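Local coordinates for oligopeptide-binding protein oppA (Lactococcus lactis, PDB 3DRF) that binds extracellular oligopeptides in a voluminous cavity, as the receptor of the OppABCDF ABC transporter that takes them into the cell, at residues 409-417 / 465-473; 330-340 / 532-540. All coordinates share one frame; numbering follows the deposited sequence. Where two conformers were deposited one is given.

Contact 1 of 2, residues 409-417 / 465-473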
loop_
_atom_site.group_PDB
_atom_site.type_symbol
_atom_site.label_atom_id
_atom_site.label_comp_id
_atom_site.label_asym_id
_atom_site.label_seq_id
_atom_site.Cartn_x
_atom_site.Cartn_y
_atom_site.Cartn_z
ATOM N N LEU A 409 9.277 -27.513 -16.359
ATOM C CA LEU A 409 9.367 -26.257 -15.613
ATOM C C LEU A 409 8.502 -25.196 -16.311
ATOM O O LEU A 409 9.009 -24.368 -17.073
ATOM C CB LEU A 409 10.834 -25.838 -15.463
ATOM C CG LEU A 409 11.166 -24.663 -14.554
ATOM C CD1 LEU A 409 10.487 -24.788 -13.206
ATOM C CD2 LEU A 409 12.677 -24.562 -14.368
ATOM N N SER A 410 7.198 -25.273 -16.060
ATOM C CA SER A 410 6.205 -24.394 -16.669
ATOM C C SER A 410 5.459 -23.680 -15.549
ATOM O O SER A 410 5.138 -24.292 -14.532
ATOM C CB SER A 410 5.226 -25.195 -17.530
ATOM O OG SER A 410 5.922 -25.955 -18.506
ATOM N N LEU A 411 5.245 -22.389 -15.732
ATOM C CA LEU A 411 4.613 -21.525 -14.706
ATOM C C LEU A 411 3.648 -20.533 -15.348
ATOM O O LEU A 411 3.810 -20.110 -16.445
ATOM C CB LEU A 411 5.686 -20.743 -13.898
ATOM C CG LEU A 411 6.754 -21.656 -13.243
ATOM C CD1 LEU A 411 7.949 -20.824 -12.716
ATOM C CD2 LEU A 411 6.165 -22.423 -12.111
ATOM N N VAL A 412 2.682 -20.146 -14.538
ATOM C CA VAL A 412 1.699 -19.139 -14.927
ATOM C C VAL A 412 2.052 -17.787 -14.307
ATOM O O VAL A 412 2.182 -17.673 -13.126
ATOM C CB VAL A 412 0.271 -19.570 -14.457
ATOM C CG1 VAL A 412 -0.719 -18.423 -14.680
ATOM C CG2 VAL A 412 -0.192 -20.878 -15.162
ATOM N N TYR A 413 2.107 -16.787 -15.161
ATOM C CA TYR A 413 2.451 -15.410 -14.771
ATOM C C TYR A 413 1.201 -14.541 -14.849
ATOM O O TYR A 413 0.724 -14.226 -15.919
ATOM C CB TYR A 413 3.463 -14.881 -15.754
ATOM C CG TYR A 413 4.002 -13.426 -15.591
ATOM C CD1 TYR A 413 3.940 -12.711 -14.379
ATOM C CD2 TYR A 413 4.617 -12.785 -16.676
ATOM C CE1 TYR A 413 4.465 -11.421 -14.295
ATOM C CE2 TYR A 413 5.131 -11.557 -16.586
ATOM C CZ TYR A 413 5.043 -10.870 -15.381
ATOM O OH TYR A 413 5.557 -9.617 -15.248
ATOM N N ALA A 414 0.690 -14.182 -13.683
ATOM C CA ALA A 414 -0.466 -13.262 -13.582
ATOM C C ALA A 414 -0.002 -11.774 -13.719
ATOM O O ALA A 414 -0.005 -11.022 -12.780
ATOM C CB ALA A 414 -1.234 -13.477 -12.243
ATOM N N ALA A 415 0.465 -11.406 -14.893
ATOM C CA ALA A 415 0.865 -10.046 -15.188
ATOM C C ALA A 415 -0.392 -9.171 -15.258
ATOM O O ALA A 415 -1.462 -9.589 -15.639
ATOM C CB ALA A 415 1.656 -10.003 -16.506
ATOM N N ARG A 416 -0.188 -7.929 -14.849
ATOM C CA ARG A 416 -1.264 -6.947 -14.734
ATOM C C ARG A 416 -1.338 -5.965 -15.917
ATOM O O ARG A 416 -0.374 -5.679 -16.552
ATOM C CB ARG A 416 -1.078 -6.147 -13.434
ATOM C CG ARG A 416 -0.965 -7.029 -12.165
ATOM C CD ARG A 416 -1.110 -6.206 -10.893
ATOM N NE ARG A 416 -0.060 -5.242 -10.781
ATOM C CZ ARG A 416 0.056 -4.421 -9.768
ATOM N NH1 ARG A 416 -0.824 -4.426 -8.822
ATOM N NH2 ARG A 416 1.001 -3.543 -9.767
ATOM N N VAL A 417 -2.546 -5.462 -16.144
ATOM C CA VAL A 417 -2.781 -4.388 -17.083
ATOM C C VAL A 417 -1.927 -3.217 -16.595
ATOM O O VAL A 417 -1.776 -3.017 -15.437
ATOM C CB VAL A 417 -4.309 -4.020 -17.055
ATOM C CG1 VAL A 417 -4.614 -2.644 -17.763
ATOM C CG2 VAL A 417 -5.091 -5.144 -17.751
ATOM N N ASP A 465 -3.841 -21.038 -8.745
ATOM C CA ASP A 465 -3.767 -21.046 -10.228
ATOM C C ASP A 465 -2.890 -19.966 -10.866
ATOM O O ASP A 465 -3.031 -19.614 -11.986
ATOM C CB ASP A 465 -5.188 -20.980 -10.794
ATOM C CG ASP A 465 -5.904 -19.642 -10.492
ATOM O OD1 ASP A 465 -5.342 -18.785 -9.785
ATOM O OD2 ASP A 465 -7.028 -19.465 -10.982
ATOM N N TRP A 466 -2.016 -19.427 -10.039
ATOM C CA TRP A 466 -0.941 -18.558 -10.494
ATOM C C TRP A 466 0.351 -18.947 -9.756
ATOM O O TRP A 466 0.333 -19.474 -8.686
ATOM C CB TRP A 466 -1.285 -17.061 -10.288
ATOM C CG TRP A 466 -1.395 -16.692 -8.800
ATOM C CD1 TRP A 466 -2.478 -16.841 -8.007
ATOM C CD2 TRP A 466 -0.369 -16.078 -7.993
ATOM N NE1 TRP A 466 -2.204 -16.359 -6.727
ATOM C CE2 TRP A 466 -0.912 -15.905 -6.705
ATOM C CE3 TRP A 466 0.946 -15.695 -8.230
ATOM C CZ2 TRP A 466 -0.178 -15.373 -5.651
ATOM C CZ3 TRP A 466 1.673 -15.181 -7.184
ATOM C CH2 TRP A 466 1.104 -14.998 -5.915
ATOM N N ASP A 467 1.464 -18.661 -10.424
ATOM C CA ASP A 467 2.785 -18.894 -9.876
ATOM C C ASP A 467 3.624 -17.636 -9.617
ATOM O O ASP A 467 4.288 -17.566 -8.614
ATOM C CB ASP A 467 3.579 -19.839 -10.817
ATOM C CG ASP A 467 2.882 -21.182 -10.996
ATOM O OD1 ASP A 467 2.746 -21.835 -9.983
ATOM O OD2 ASP A 467 2.511 -21.500 -12.122
ATOM N N ILE A 468 3.592 -16.712 -10.568
ATOM C CA ILE A 468 4.377 -15.459 -10.497
ATOM C C ILE A 468 3.367 -14.342 -10.709
ATOM O O ILE A 468 2.506 -14.437 -11.534
ATOM C CB ILE A 468 5.410 -15.391 -11.651
ATOM C CG1 ILE A 468 6.381 -16.602 -11.632
ATOM C CG2 ILE A 468 6.239 -14.057 -11.608
ATOM C CD1 ILE A 468 7.203 -16.717 -12.979
ATOM N N THR A 469 3.501 -13.255 -9.958
ATOM C CA THR A 469 2.750 -12.022 -10.215
ATOM C C THR A 469 3.657 -10.848 -9.819
ATOM O O THR A 469 4.655 -11.004 -9.243
ATOM C CB THR A 469 1.347 -12.022 -9.522
ATOM O OG1 THR A 469 0.564 -10.972 -10.119
ATOM C CG2 THR A 469 1.478 -11.703 -8.038
ATOM N N ASP A 470 3.191 -9.653 -10.165
ATOM C CA ASP A 470 3.841 -8.374 -9.824
ATOM C C ASP A 470 2.913 -7.591 -8.933
ATOM O O ASP A 470 1.758 -7.490 -9.225
ATOM C CB ASP A 470 4.084 -7.552 -11.099
ATOM C CG ASP A 470 4.987 -8.272 -12.097
ATOM O OD1 ASP A 470 6.036 -8.745 -11.656
ATOM O OD2 ASP A 470 4.640 -8.331 -13.249
ATOM N N GLY A 471 3.452 -7.096 -7.822
ATOM C CA GLY A 471 2.714 -6.193 -6.958
ATOM C C GLY A 471 3.444 -4.849 -6.891
ATOM O O GLY A 471 4.580 -4.709 -7.230
ATOM N N SER A 472 2.717 -3.836 -6.482
ATOM C CA SER A 472 3.288 -2.506 -6.242
ATOM C C SER A 472 2.608 -1.955 -4.997
ATOM O O SER A 472 1.420 -2.214 -4.776
ATOM C CB SER A 472 3.044 -1.562 -7.422
ATOM O OG SER A 472 3.737 -1.981 -8.590
ATOM N N TRP A 473 3.359 -1.208 -4.187
ATOM C CA TRP A 473 2.836 -0.641 -2.963
ATOM C C TRP A 473 3.169 0.824 -2.843
ATOM O O TRP A 473 4.310 1.231 -3.051
ATOM C CB TRP A 473 3.438 -1.340 -1.737
ATOM C CG TRP A 473 3.088 -2.783 -1.623
ATOM C CD1 TRP A 473 3.834 -3.854 -2.043
ATOM C CD2 TRP A 473 1.897 -3.320 -1.054
ATOM N NE1 TRP A 473 3.164 -5.023 -1.767
ATOM C CE2 TRP A 473 1.978 -4.724 -1.148
ATOM C CE3 TRP A 473 0.771 -2.751 -0.452
ATOM C CZ2 TRP A 473 0.967 -5.566 -0.667
ATOM C CZ3 TRP A 473 -0.233 -3.589 0.018
ATOM C CH2 TRP A 473 -0.132 -4.974 -0.109
HETATM O O HOH W 1 7.892 -9.063 -13.631
HETATM O O HOH W 2 2.384 -6.957 -14.073
#

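Contact 2 of 2, residues 330-340 / 532-540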
loop_
_atom_site.group_PDB
_atom_site.type_symbol
_atom_site.label_atom_id
_atom_site.label_comp_id
_atom_site.label_asym_id
_atom_site.label_seq_id
_atom_site.Cartn_x
_atom_site.Cartn_y
_atom_site.Cartn_z
ATOM N N GLN A 330 14.462 -23.167 -3.856
ATOM C CA GLN A 330 15.174 -21.899 -3.740
ATOM C C GLN A 330 15.982 -21.507 -4.993
ATOM O O GLN A 330 15.966 -20.419 -5.391
ATOM C CB GLN A 330 16.078 -21.913 -2.502
ATOM C CG GLN A 330 16.694 -20.595 -2.157
ATOM C CD GLN A 330 17.287 -20.649 -0.754
ATOM O OE1 GLN A 330 17.555 -21.723 -0.246
ATOM N NE2 GLN A 330 17.587 -19.576 -0.222
ATOM N N ASN A 331 16.677 -22.450 -5.601
ATOM C CA ASN A 331 17.440 -22.159 -6.841
ATOM C C ASN A 331 16.562 -21.658 -7.973
ATOM O O ASN A 331 16.973 -20.870 -8.731
ATOM C CB ASN A 331 18.214 -23.416 -7.295
ATOM C CG ASN A 331 19.507 -23.616 -6.510
ATOM O OD1 ASN A 331 19.566 -23.303 -5.386
ATOM N ND2 ASN A 331 20.528 -24.139 -7.152
ATOM N N VAL A 332 15.361 -22.241 -8.087
ATOM C CA VAL A 332 14.388 -21.779 -9.103
ATOM C C VAL A 332 13.943 -20.309 -8.891
ATOM O O VAL A 332 13.927 -19.546 -9.757
ATOM C CB VAL A 332 13.177 -22.739 -9.154
ATOM C CG1 VAL A 332 12.128 -22.261 -10.185
ATOM C CG2 VAL A 332 13.676 -24.160 -9.586
ATOM N N ARG A 333 13.588 -20.018 -7.654
ATOM C CA ARG A 333 13.178 -18.629 -7.271
ATOM C C ARG A 333 14.271 -17.614 -7.598
ATOM O O ARG A 333 14.033 -16.619 -8.148
ATOM C CB ARG A 333 12.833 -18.537 -5.742
ATOM C CG ARG A 333 11.585 -19.427 -5.409
ATOM C CD ARG A 333 10.995 -19.141 -3.996
ATOM N NE ARG A 333 12.012 -19.220 -2.915
ATOM C CZ ARG A 333 12.275 -20.315 -2.209
ATOM N NH1 ARG A 333 11.672 -21.459 -2.475
ATOM N NH2 ARG A 333 13.181 -20.300 -1.238
ATOM N N GLN A 334 15.501 -17.960 -7.230
ATOM C CA GLN A 334 16.640 -17.082 -7.476
ATOM C C GLN A 334 16.919 -16.933 -8.985
ATOM O O GLN A 334 17.107 -15.851 -9.469
ATOM C CB GLN A 334 17.897 -17.642 -6.772
ATOM C CG GLN A 334 17.838 -17.544 -5.193
ATOM C CD GLN A 334 19.048 -18.158 -4.551
ATOM O OE1 GLN A 334 19.819 -18.776 -5.208
ATOM N NE2 GLN A 334 19.226 -17.922 -3.277
ATOM N N ALA A 335 16.860 -18.062 -9.698
ATOM C CA ALA A 335 17.169 -18.076 -11.148
ATOM C C ALA A 335 16.186 -17.164 -11.925
ATOM O O ALA A 335 16.558 -16.418 -12.761
ATOM C CB ALA A 335 17.174 -19.553 -11.725
ATOM N N ILE A 336 14.915 -17.282 -11.564
ATOM C CA ILE A 336 13.859 -16.518 -12.249
ATOM C C ILE A 336 14.071 -14.994 -11.999
ATOM O O ILE A 336 13.864 -14.202 -12.830
ATOM C CB ILE A 336 12.482 -17.071 -11.847
ATOM C CG1 ILE A 336 12.292 -18.448 -12.503
ATOM C CG2 ILE A 336 11.307 -16.086 -12.264
ATOM C CD1 ILE A 336 11.027 -19.226 -12.014
ATOM N N GLY A 337 14.553 -14.659 -10.797
ATOM C CA GLY A 337 14.960 -13.277 -10.479
ATOM C C GLY A 337 16.179 -12.786 -11.288
ATOM O O GLY A 337 16.147 -11.766 -11.849
ATOM N N TYR A 338 17.205 -13.638 -11.364
ATOM C CA TYR A 338 18.430 -13.246 -12.123
ATOM C C TYR A 338 18.198 -13.108 -13.634
ATOM O O TYR A 338 18.921 -12.435 -14.292
ATOM C CB TYR A 338 19.604 -14.218 -11.865
ATOM C CG TYR A 338 20.244 -14.032 -10.499
ATOM C CD1 TYR A 338 20.829 -12.823 -10.147
ATOM C CD2 TYR A 338 20.272 -15.070 -9.571
ATOM C CE1 TYR A 338 21.423 -12.626 -8.880
ATOM C CE2 TYR A 338 20.869 -14.891 -8.311
ATOM C CZ TYR A 338 21.434 -13.663 -7.988
ATOM O OH TYR A 338 22.008 -13.509 -6.755
ATOM N N ALA A 339 17.200 -13.792 -14.141
ATOM C CA ALA A 339 16.954 -13.808 -15.627
ATOM C C ALA A 339 16.260 -12.518 -16.117
ATOM O O ALA A 339 16.315 -12.192 -17.246
ATOM C CB ALA A 339 16.087 -14.997 -15.975
ATOM N N ARG A 340 15.550 -11.802 -15.240
ATOM C CA ARG A 340 14.897 -10.558 -15.703
ATOM C C ARG A 340 15.946 -9.482 -16.049
ATOM O O ARG A 340 17.013 -9.450 -15.531
ATOM C CB ARG A 340 13.911 -9.956 -14.638
ATOM C CG ARG A 340 12.639 -10.826 -14.411
ATOM C CD ARG A 340 11.539 -10.003 -13.699
ATOM N NE ARG A 340 12.007 -9.513 -12.397
ATOM C CZ ARG A 340 11.293 -8.680 -11.655
ATOM N NH1 ARG A 340 11.776 -8.274 -10.528
ATOM N NH2 ARG A 340 10.109 -8.279 -12.080
ATOM N N LYS A 532 18.003 -13.527 -0.364
ATOM C CA LYS A 532 18.519 -14.919 -0.434
ATOM C C LYS A 532 17.380 -15.953 -0.451
ATOM O O LYS A 532 17.405 -16.823 -1.238
ATOM C CB LYS A 532 19.484 -15.197 0.720
ATOM C CG LYS A 532 20.099 -16.618 0.582
ATOM C CD LYS A 532 21.181 -16.840 1.645
ATOM C CE LYS A 532 21.916 -18.238 1.392
ATOM N NZ LYS A 532 22.693 -18.760 2.620
ATOM N N LYS A 533 16.377 -15.766 0.407
ATOM C CA LYS A 533 15.230 -16.667 0.425
ATOM C C LYS A 533 14.457 -16.550 -0.906
ATOM O O LYS A 533 13.938 -17.505 -1.387
ATOM C CB LYS A 533 14.281 -16.303 1.584
ATOM C CG LYS A 533 14.811 -16.574 3.027
ATOM C CD LYS A 533 14.682 -17.981 3.504
ATOM C CE LYS A 533 15.181 -18.150 4.963
ATOM N NZ LYS A 533 14.781 -19.588 5.480
ATOM N N ALA A 534 14.355 -15.334 -1.402
ATOM C CA ALA A 534 13.791 -15.071 -2.717
ATOM C C ALA A 534 12.332 -15.552 -2.814
ATOM O O ALA A 534 11.880 -15.985 -3.825
ATOM C CB ALA A 534 14.682 -15.735 -3.820
ATOM N N TYR A 535 11.605 -15.370 -1.718
ATOM C CA TYR A 535 10.157 -15.550 -1.766
ATOM C C TYR A 535 9.488 -14.424 -2.555
ATOM O O TYR A 535 8.467 -14.645 -3.113
ATOM C CB TYR A 535 9.595 -15.578 -0.342
ATOM C CG TYR A 535 10.128 -16.709 0.563
ATOM C CD1 TYR A 535 10.337 -18.002 0.100
ATOM C CD2 TYR A 535 10.409 -16.469 1.908
ATOM C CE1 TYR A 535 10.784 -19.010 0.959
ATOM C CE2 TYR A 535 10.856 -17.477 2.752
ATOM C CZ TYR A 535 11.013 -18.720 2.274
ATOM O OH TYR A 535 11.426 -19.781 3.071
ATOM N N VAL A 536 10.143 -13.260 -2.561
ATOM C CA VAL A 536 9.766 -12.144 -3.437
ATOM C C VAL A 536 11.088 -11.576 -3.978
ATOM O O VAL A 536 12.117 -11.753 -3.381
ATOM C CB VAL A 536 8.962 -11.058 -2.667
ATOM C CG1 VAL A 536 7.633 -11.646 -2.116
ATOM C CG2 VAL A 536 9.817 -10.441 -1.531
ATOM N N ILE A 537 10.987 -10.921 -5.111
ATOM C CA ILE A 537 12.145 -10.293 -5.752
ATOM C C ILE A 537 11.824 -8.776 -5.927
ATOM O O ILE A 537 10.899 -8.403 -6.544
ATOM C CB ILE A 537 12.405 -10.900 -7.170
ATOM C CG1 ILE A 537 12.531 -12.460 -7.162
ATOM C CG2 ILE A 537 13.647 -10.248 -7.824
ATOM C CD1 ILE A 537 13.743 -13.000 -6.351
ATOM N N PRO A 538 12.689 -7.923 -5.358
ATOM C CA PRO A 538 12.447 -6.469 -5.494
ATOM C C PRO A 538 12.555 -6.091 -6.977
ATOM O O PRO A 538 13.409 -6.575 -7.654
ATOM C CB PRO A 538 13.593 -5.823 -4.711
ATOM C CG PRO A 538 14.090 -6.927 -3.773
ATOM C CD PRO A 538 13.902 -8.200 -4.548
ATOM N N THR A 539 11.730 -5.201 -7.440
ATOM C CA THR A 539 11.748 -4.767 -8.868
ATOM C C THR A 539 12.289 -3.323 -9.004
ATOM O O THR A 539 13.381 -3.121 -9.375
ATOM C CB THR A 539 10.353 -4.995 -9.519
ATOM O OG1 THR A 539 10.012 -6.366 -9.309
ATOM C CG2 THR A 539 10.436 -4.713 -11.034
ATOM N N ASN A 540 11.444 -2.356 -8.685
ATOM C CA ASN A 540 11.789 -0.909 -8.807
ATOM C C ASN A 540 11.521 -0.015 -7.578
ATOM O O ASN A 540 10.612 -0.218 -6.805
ATOM C CB ASN A 540 11.021 -0.273 -9.963
ATOM C CG ASN A 540 11.554 -0.665 -11.326
ATOM O OD1 ASN A 540 10.806 -0.951 -12.203
ATOM N ND2 ASN A 540 12.773 -0.647 -11.462
HETATM O O HOH W 3 7.705 -6.861 -10.553
HETATM O O HOH W 4 14.906 -7.256 -9.822
#

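Contact 1 of 2, residues 409-417 / 465-473
The Tyr413 ring meets Ile468 and Asp470 with its edge, while Ala415 CB sits over one face. Ile468 O lies in the ring plane at that edge, and Ile468 CG2 packs 3.8 Å from Tyr413 CD1. At the phenol end, Tyr413 OH donates to Asp470 OD2 at 2.5 Å, on the syn lone pair. The carboxylate stands almost perpendicular to the ring, 88° between planes. One water joins Tyr413 OH to Asp470 OD1 and another joins Arg416 N to Asp470 OD2, which fixes the carboxylate further. The Arg416 guanidinium has Asp470 O and Gly471 CA over one face, both toward its rim. Arg416 also makes a cation-pi contact with Trp453, and this end borders the bound peptide.

The backbones run parallel. Ala414 N donates to Ile468 O at 2.8 Å. Val412 O takes two bonds, from Asp467 N and Ile468 N. Asp467 CG is anti to its own carbonyl carbon (chi1 -59°), which sets the carboxylate where OD2 can accept from Val412 N at 2.8 Å, on its anti lone pair. Its OD1 forms a salt bridge with Arg323. Thr469 OG1 donates at 2.7 Å to O of Ala414, the central residue of an inverse gamma turn.

Strand 407-414 pairs in parallel with 439-442 on one edge and with 468-474 on the other. Strand 292-307 runs antiparallel along 468-474. Helix 450-458 packs on Arg416, Trp466 and Thr469.

Contact 2 of 2, residues 330-340 / 532-540
Arg333 reaches Lys533, at the end of helix 516-533, with CG beside its own backbone N (chi1 -64°). A bend at chi3 (-53°), with chi4 near a right angle, brings NE and NH2 side-on to Lys533 O. Both donate, NH2 at 2.9 Å, and the oxygen lies in the guanidinium plane. Tyr535 CE1 covers one face of the group at 3.5 Å from NH2. Gln330 CA covers the opposite face. NH1 is bonded to Leu327 O.

Gln330 and Gln334 share the preceding carbonyl, that of Lys532. Each NE2 donates to Lys532 O at 2.9 Å. The Gln334 bond lies in the carbonyl plane on a lone pair, whereas Gln330 comes from above that plane. Four N-H groups therefore serve two carbonyls where the helix ends and Ala534 takes a positive phi. Were Arg333 replaced by an alanine, Lys533 O would probably lose both these donors, Leu327 O would lose its guanidinium partner, and a gap would be likely to open beside the Tyr535 ring.

Ala534 CB packs against both Arg333 CB and Gln334 CG, 3.9 Å from each. Ile537 CG1 lies 4.2 Å from Gly337 CA, and a CB on that glycine would come tight against Ile537 CD1. Further on, Arg340 NH1 donates to Thr539 OG1 at 2.9 Å, in the guanidinium plane. A water links Arg340 NH2 with Thr539 OG1.

Helix 330-339 thus packs across the turn from helix 516-533 into strand 536-549. Its other neighbours include helix 381-390, touched by Val332, Ala335 and Tyr338. Strand 536-549 pairs antiparallel with strand 292-307.

How the contacts relate
Contact 1 is nested inside the chain loop that contact 2 closes, and their centres are about 13 Å apart. Both reach one mixed sheet, in which strand 292-307 pairs with 468-474 and with 536-549. Helix 330-339 bridges them: Ile336 CD1 packs 3.5 Å from Leu411 CD1, and Ile336 CG2 lies 4.2 Å from Ile468 CD1. Arg340 NH2 comes to 4.1 Å from Asp470 OD1. The bound peptide touches the contact 1 side. Ser472 OG hydrogen-bonds its backbone, Arg416 NH1 does so weakly, and Trp473 pairs with it as an antiparallel strand. Contact 2 packs the helix against the same sheet that the peptide extends at Trp473.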